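Local coordinates for probable transcriptional regulator, ArsR family protein (Rhodococcus sp. RHA1, PDB 3F6O) that probably binds DNA as a dimeric, ArsR-type winged helix-turn-helix regulator of transcription, at residues A2-L15 and E77-Q89. Numbering follows the deposited sequence.
Sequences AQYPEQLNGIFQAL and EPFTAVEAWLAEQ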
loop_
_atom_site.group_PDB
_atom_site.type_symbol
_atom_site.label_atom_id
_atom_site.label_comp_id
_atom_site.label_asym_id
_atom_site.label_seq_id
_atom_site.Cartn_x
_atom_site.Cartn_y
_atom_site.Cartn_z
ATOM N N ALA A 2 -12.873 11.995 -1.756
ATOM C CA ALA A 2 -11.723 11.126 -1.441
ATOM C C ALA A 2 -10.468 11.954 -1.153
ATOM O O ALA A 2 -10.330 13.053 -1.692
ATOM C CB ALA A 2 -11.452 10.149 -2.616
ATOM N N GLN A 3 -9.569 11.432 -0.310
ATOM C CA GLN A 3 -8.247 12.058 -0.054
ATOM C C GLN A 3 -7.539 12.317 -1.390
ATOM O O GLN A 3 -7.731 11.550 -2.321
ATOM C CB GLN A 3 -7.350 11.151 0.805
ATOM C CG GLN A 3 -8.069 10.205 1.781
ATOM C CD GLN A 3 -7.093 9.316 2.586
ATOM O OE1 GLN A 3 -6.098 9.826 3.159
ATOM N NE2 GLN A 3 -7.381 7.984 2.646
ATOM N N TYR A 4 -6.731 13.378 -1.498
ATOM C CA TYR A 4 -5.978 13.646 -2.754
ATOM C C TYR A 4 -5.029 12.471 -3.013
ATOM O O TYR A 4 -4.455 11.936 -2.059
ATOM C CB TYR A 4 -5.155 14.926 -2.645
ATOM C CG TYR A 4 -5.974 16.200 -2.643
ATOM C CD1 TYR A 4 -6.897 16.459 -3.662
ATOM C CD2 TYR A 4 -5.802 17.158 -1.641
ATOM C CE1 TYR A 4 -7.649 17.639 -3.673
ATOM C CE2 TYR A 4 -6.563 18.338 -1.628
ATOM C CZ TYR A 4 -7.482 18.567 -2.652
ATOM O OH TYR A 4 -8.235 19.736 -2.690
ATOM N N PRO A 5 -4.867 12.067 -4.286
ATOM C CA PRO A 5 -4.070 10.863 -4.541
ATOM C C PRO A 5 -2.602 10.971 -4.137
ATOM O O PRO A 5 -2.036 9.994 -3.656
ATOM C CB PRO A 5 -4.222 10.637 -6.054
ATOM C CG PRO A 5 -4.645 11.970 -6.618
ATOM C CD PRO A 5 -5.418 12.654 -5.528
ATOM N N GLU A 6 -1.993 12.149 -4.273
ATOM C CA GLU A 6 -0.563 12.288 -3.998
ATOM C C GLU A 6 -0.163 11.966 -2.552
ATOM O O GLU A 6 0.972 11.529 -2.292
ATOM C CB GLU A 6 -0.052 13.690 -4.390
ATOM C CG GLU A 6 -0.792 14.872 -3.724
ATOM C CD GLU A 6 -1.883 15.461 -4.604
ATOM O OE1 GLU A 6 -2.084 16.692 -4.586
ATOM O OE2 GLU A 6 -2.540 14.715 -5.352
ATOM N N GLN A 7 -1.081 12.176 -1.617
ATOM C CA GLN A 7 -0.850 11.787 -0.233
ATOM C C GLN A 7 -0.772 10.253 -0.077
ATOM O O GLN A 7 0.114 9.717 0.629
ATOM C CB GLN A 7 -1.912 12.426 0.684
ATOM C CG GLN A 7 -1.705 13.969 0.875
ATOM C CD GLN A 7 -0.685 14.314 1.990
ATOM O OE1 GLN A 7 0.495 14.618 1.739
ATOM N NE2 GLN A 7 -1.138 14.224 3.222
ATOM N N LEU A 8 -1.645 9.540 -0.785
ATOM C CA LEU A 8 -1.661 8.082 -0.677
ATOM C C LEU A 8 -0.516 7.378 -1.409
ATOM O O LEU A 8 -0.074 6.333 -0.991
ATOM C CB LEU A 8 -3.006 7.514 -1.118
ATOM C CG LEU A 8 -4.219 7.830 -0.237
ATOM C CD1 LEU A 8 -5.459 7.495 -1.034
ATOM C CD2 LEU A 8 -4.203 7.064 1.105
ATOM N N ASN A 9 -0.053 7.935 -2.525
ATOM C CA ASN A 9 1.015 7.302 -3.280
ATOM C C ASN A 9 2.217 6.931 -2.431
ATOM O O ASN A 9 2.656 5.769 -2.431
ATOM C CB ASN A 9 1.477 8.224 -4.412
ATOM C CG ASN A 9 0.373 8.530 -5.414
ATOM O OD1 ASN A 9 -0.627 7.795 -5.531
ATOM N ND2 ASN A 9 0.551 9.621 -6.150
ATOM N N GLY A 10 2.742 7.907 -1.687
ATOM C CA GLY A 10 3.937 7.666 -0.888
ATOM C C GLY A 10 3.681 6.768 0.318
ATOM O O GLY A 10 4.551 6.020 0.737
ATOM N N ILE A 11 2.498 6.886 0.904
ATOM C CA ILE A 11 2.101 6.039 2.041
ATOM C C ILE A 11 2.116 4.563 1.624
ATOM O O ILE A 11 2.688 3.719 2.301
ATOM C CB ILE A 11 0.728 6.499 2.598
ATOM C CG1 ILE A 11 0.916 7.763 3.467
ATOM C CG2 ILE A 11 0.015 5.383 3.401
ATOM C CD1 ILE A 11 -0.404 8.411 3.812
ATOM N N PHE A 12 1.494 4.259 0.495
ATOM C CA PHE A 12 1.497 2.889 0.020
ATOM C C PHE A 12 2.871 2.444 -0.508
ATOM O O PHE A 12 3.273 1.320 -0.259
ATOM C CB PHE A 12 0.415 2.688 -1.031
ATOM C CG PHE A 12 -0.959 2.623 -0.474
ATOM C CD1 PHE A 12 -1.301 1.643 0.456
ATOM C CD2 PHE A 12 -1.936 3.486 -0.932
ATOM C CE1 PHE A 12 -2.602 1.582 0.947
ATOM C CE2 PHE A 12 -3.253 3.416 -0.452
ATOM C CZ PHE A 12 -3.576 2.461 0.490
ATOM N N GLN A 13 3.616 3.324 -1.185
ATOM C CA GLN A 13 4.971 2.956 -1.627
ATOM C C GLN A 13 5.879 2.555 -0.458
ATOM O O GLN A 13 6.731 1.655 -0.583
ATOM C CB GLN A 13 5.606 4.113 -2.421
ATOM C CG GLN A 13 6.951 3.762 -3.042
ATOM C CD GLN A 13 6.853 2.722 -4.126
ATOM O OE1 GLN A 13 6.309 2.981 -5.190
ATOM N NE2 GLN A 13 7.393 1.526 -3.866
ATOM N N ALA A 14 5.694 3.223 0.677
ATOM C CA ALA A 14 6.477 2.935 1.864
ATOM C C ALA A 14 6.243 1.498 2.311
ATOM O O ALA A 14 7.188 0.807 2.683
ATOM C CB ALA A 14 6.171 3.921 2.980
ATOM N N LEU A 15 4.992 1.055 2.252
ATOM C CA LEU A 15 4.628 -0.309 2.665
ATOM C C LEU A 15 5.023 -1.415 1.670
ATOM O O LEU A 15 4.933 -2.606 1.997
ATOM C CB LEU A 15 3.107 -0.391 2.935
ATOM C CG LEU A 15 2.568 0.457 4.073
ATOM C CD1 LEU A 15 1.057 0.205 4.311
ATOM C CD2 LEU A 15 3.364 0.242 5.357
ATOM N N GLU A 77 -1.101 8.620 11.745
ATOM C CA GLU A 77 -1.894 9.163 10.629
ATOM C C GLU A 77 -1.925 8.284 9.367
ATOM O O GLU A 77 -3.022 8.031 8.825
ATOM C CB GLU A 77 -1.467 10.587 10.271
ATOM C CG GLU A 77 -1.909 11.645 11.289
ATOM C CD GLU A 77 -1.266 11.463 12.673
ATOM O OE1 GLU A 77 -0.022 11.171 12.766
ATOM O OE2 GLU A 77 -2.041 11.597 13.663
ATOM N N PRO A 78 -0.747 7.804 8.895
ATOM C CA PRO A 78 -0.838 6.956 7.691
ATOM C C PRO A 78 -1.700 5.695 7.875
ATOM O O PRO A 78 -2.317 5.236 6.919
ATOM C CB PRO A 78 0.630 6.626 7.384
ATOM C CG PRO A 78 1.408 7.810 7.995
ATOM C CD PRO A 78 0.658 8.013 9.301
ATOM N N PHE A 79 -1.731 5.129 9.081
ATOM C CA PHE A 79 -2.633 3.994 9.365
ATOM C C PHE A 79 -4.081 4.365 9.088
ATOM O O PHE A 79 -4.842 3.599 8.487
ATOM C CB PHE A 79 -2.478 3.526 10.821
ATOM C CG PHE A 79 -1.232 2.731 11.073
ATOM C CD1 PHE A 79 -0.115 3.332 11.636
ATOM C CD2 PHE A 79 -1.180 1.373 10.768
ATOM C CE1 PHE A 79 1.030 2.611 11.885
ATOM C CE2 PHE A 79 -0.035 0.630 11.002
ATOM C CZ PHE A 79 1.078 1.231 11.569
ATOM N N THR A 80 -4.441 5.567 9.521
ATOM C CA THR A 80 -5.764 6.102 9.357
ATOM C C THR A 80 -6.070 6.285 7.892
ATOM O O THR A 80 -7.161 5.901 7.435
ATOM C CB THR A 80 -5.899 7.410 10.182
ATOM O OG1 THR A 80 -5.841 7.058 11.575
ATOM C CG2 THR A 80 -7.219 8.148 9.877
ATOM N N ALA A 81 -5.105 6.820 7.142
ATOM C CA ALA A 81 -5.280 7.015 5.694
ATOM C C ALA A 81 -5.556 5.698 4.944
ATOM O O ALA A 81 -6.478 5.622 4.094
ATOM C CB ALA A 81 -4.062 7.735 5.104
ATOM N N VAL A 82 -4.753 4.674 5.246
ATOM C CA VAL A 82 -4.874 3.341 4.623
ATOM C C VAL A 82 -6.254 2.727 4.955
ATOM O O VAL A 82 -7.016 2.283 4.059
ATOM C CB VAL A 82 -3.715 2.372 5.064
ATOM C CG1 VAL A 82 -3.972 0.942 4.541
ATOM C CG2 VAL A 82 -2.352 2.862 4.585
ATOM N N GLU A 83 -6.577 2.726 6.247
ATOM C CA GLU A 83 -7.903 2.317 6.713
ATOM C C GLU A 83 -9.038 3.008 5.960
ATOM O O GLU A 83 -9.975 2.340 5.490
ATOM C CB GLU A 83 -8.033 2.571 8.215
ATOM C CG GLU A 83 -7.657 1.386 9.034
ATOM C CD GLU A 83 -8.106 1.536 10.489
ATOM N N ALA A 84 -8.933 4.330 5.826
ATOM C CA ALA A 84 -9.922 5.152 5.130
ATOM C C ALA A 84 -10.092 4.748 3.654
ATOM O O ALA A 84 -11.222 4.626 3.167
ATOM C CB ALA A 84 -9.535 6.632 5.230
ATOM N N TRP A 85 -8.976 4.538 2.942
ATOM C CA TRP A 85 -9.072 4.195 1.528
ATOM C C TRP A 85 -9.702 2.814 1.388
ATOM O O TRP A 85 -10.583 2.608 0.536
ATOM C CB TRP A 85 -7.698 4.231 0.815
ATOM C CG TRP A 85 -7.816 3.890 -0.648
ATOM C CD1 TRP A 85 -8.107 4.747 -1.663
ATOM C CD2 TRP A 85 -7.688 2.583 -1.243
ATOM N NE1 TRP A 85 -8.172 4.056 -2.866
ATOM C CE2 TRP A 85 -7.910 2.729 -2.626
ATOM C CE3 TRP A 85 -7.406 1.297 -0.729
ATOM C CZ2 TRP A 85 -7.855 1.645 -3.516
ATOM C CZ3 TRP A 85 -7.345 0.216 -1.626
ATOM C CH2 TRP A 85 -7.577 0.403 -2.996
ATOM N N LEU A 86 -9.238 1.870 2.201
ATOM C CA LEU A 86 -9.766 0.502 2.179
ATOM C C LEU A 86 -11.267 0.499 2.419
ATOM O O LEU A 86 -12.011 -0.122 1.672
ATOM C CB LEU A 86 -9.131 -0.337 3.277
ATOM C CG LEU A 86 -7.803 -1.027 3.008
ATOM C CD1 LEU A 86 -7.233 -1.456 4.365
ATOM C CD2 LEU A 86 -7.966 -2.219 2.045
ATOM N N ALA A 87 -11.692 1.187 3.478
ATOM C CA ALA A 87 -13.093 1.237 3.890
ATOM C C ALA A 87 -13.984 1.779 2.779
ATOM O O ALA A 87 -15.108 1.311 2.594
ATOM C CB ALA A 87 -13.231 2.086 5.159
ATOM N N GLU A 88 -13.481 2.769 2.051
ATOM C CA GLU A 88 -14.186 3.371 0.937
ATOM C C GLU A 88 -14.466 2.339 -0.167
ATOM O O GLU A 88 -15.565 2.300 -0.721
ATOM C CB GLU A 88 -13.392 4.569 0.411
ATOM C CG GLU A 88 -13.659 4.939 -1.042
ATOM C CD GLU A 88 -12.862 6.161 -1.485
ATOM O OE1 GLU A 88 -13.270 7.285 -1.081
ATOM O OE2 GLU A 88 -11.858 6.010 -2.247
ATOM N N GLN A 89 -13.481 1.493 -0.472
ATOM C CA GLN A 89 -13.664 0.472 -1.507
ATOM C C GLN A 89 -14.611 -0.625 -1.016
ATOM O O GLN A 89 -15.510 -1.089 -1.742
ATOM C CB GLN A 89 -12.320 -0.152 -1.916
ATOM C CG GLN A 89 -11.202 0.813 -2.262
ATOM C CD GLN A 89 -11.649 2.164 -2.785
ATOM O OE1 GLN A 89 -12.410 2.270 -3.752
ATOM N NE2 GLN A 89 -11.131 3.228 -2.158
#
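Ile11 of helix 5-15 fits between Pro78, Ala81 and Val82 of helix 77-89, and its beta-branched side chain suits the place because each arm reaches a different partner. CG2 lies 3.7 Å from Val82 CG2, while the other arm carries CD1 to 3.9 Å from Ala81 CB and reaches Pro78 CB as well. This division follows from chi1 of -78°, which sets CG1 beside the backbone N and CG2 anti to it. The helix axes pass 10.4 Å apart at a crossing angle of -106°, and the small Ala81 leaves room for CD1 of Ile11 and the Gln3 amide beside it.

Next to Ile11, the ring of Phe12 crosses Val82 obliquely, CE1 touching both methyls, and turns its edge toward the face of the Trp85 six-membered ring in an offset edge-to-face pair, centroids 5.9 Å apart and planes at 77°. Leu8 fills in beside them in this tight, buried part, CD1 against Trp85 CD1 and CD2 over Ala81.

The loop before helix 5-15 meets helix 77-89 more loosely, on its more solvent-exposed side. Here an amide is apt: Gln3 NE2 donates to Ala81 O (2.9 Å), which lies nearly in the amide plane, and Trp85 N donates its helical bond to the same oxygen from the opposite face of the carbonyl plane. A leucine in place of Gln3 would probably leave Ala81 O with its helical bond but no tie to the N-terminal loop, which would then be freer to shift. Farther out, Ala2 CB merely rests 3.7 Å from Glu88 OE1.

Gln13 NE2 is hydrogen-bonded to Gln13 OE1 of the second subunit, and Leu86 packs on Val82 of that subunit. Terminal helices packed together beside a subunit interface are characteristic of the dimeric winged helix-turn-helix fold of the ArsR family.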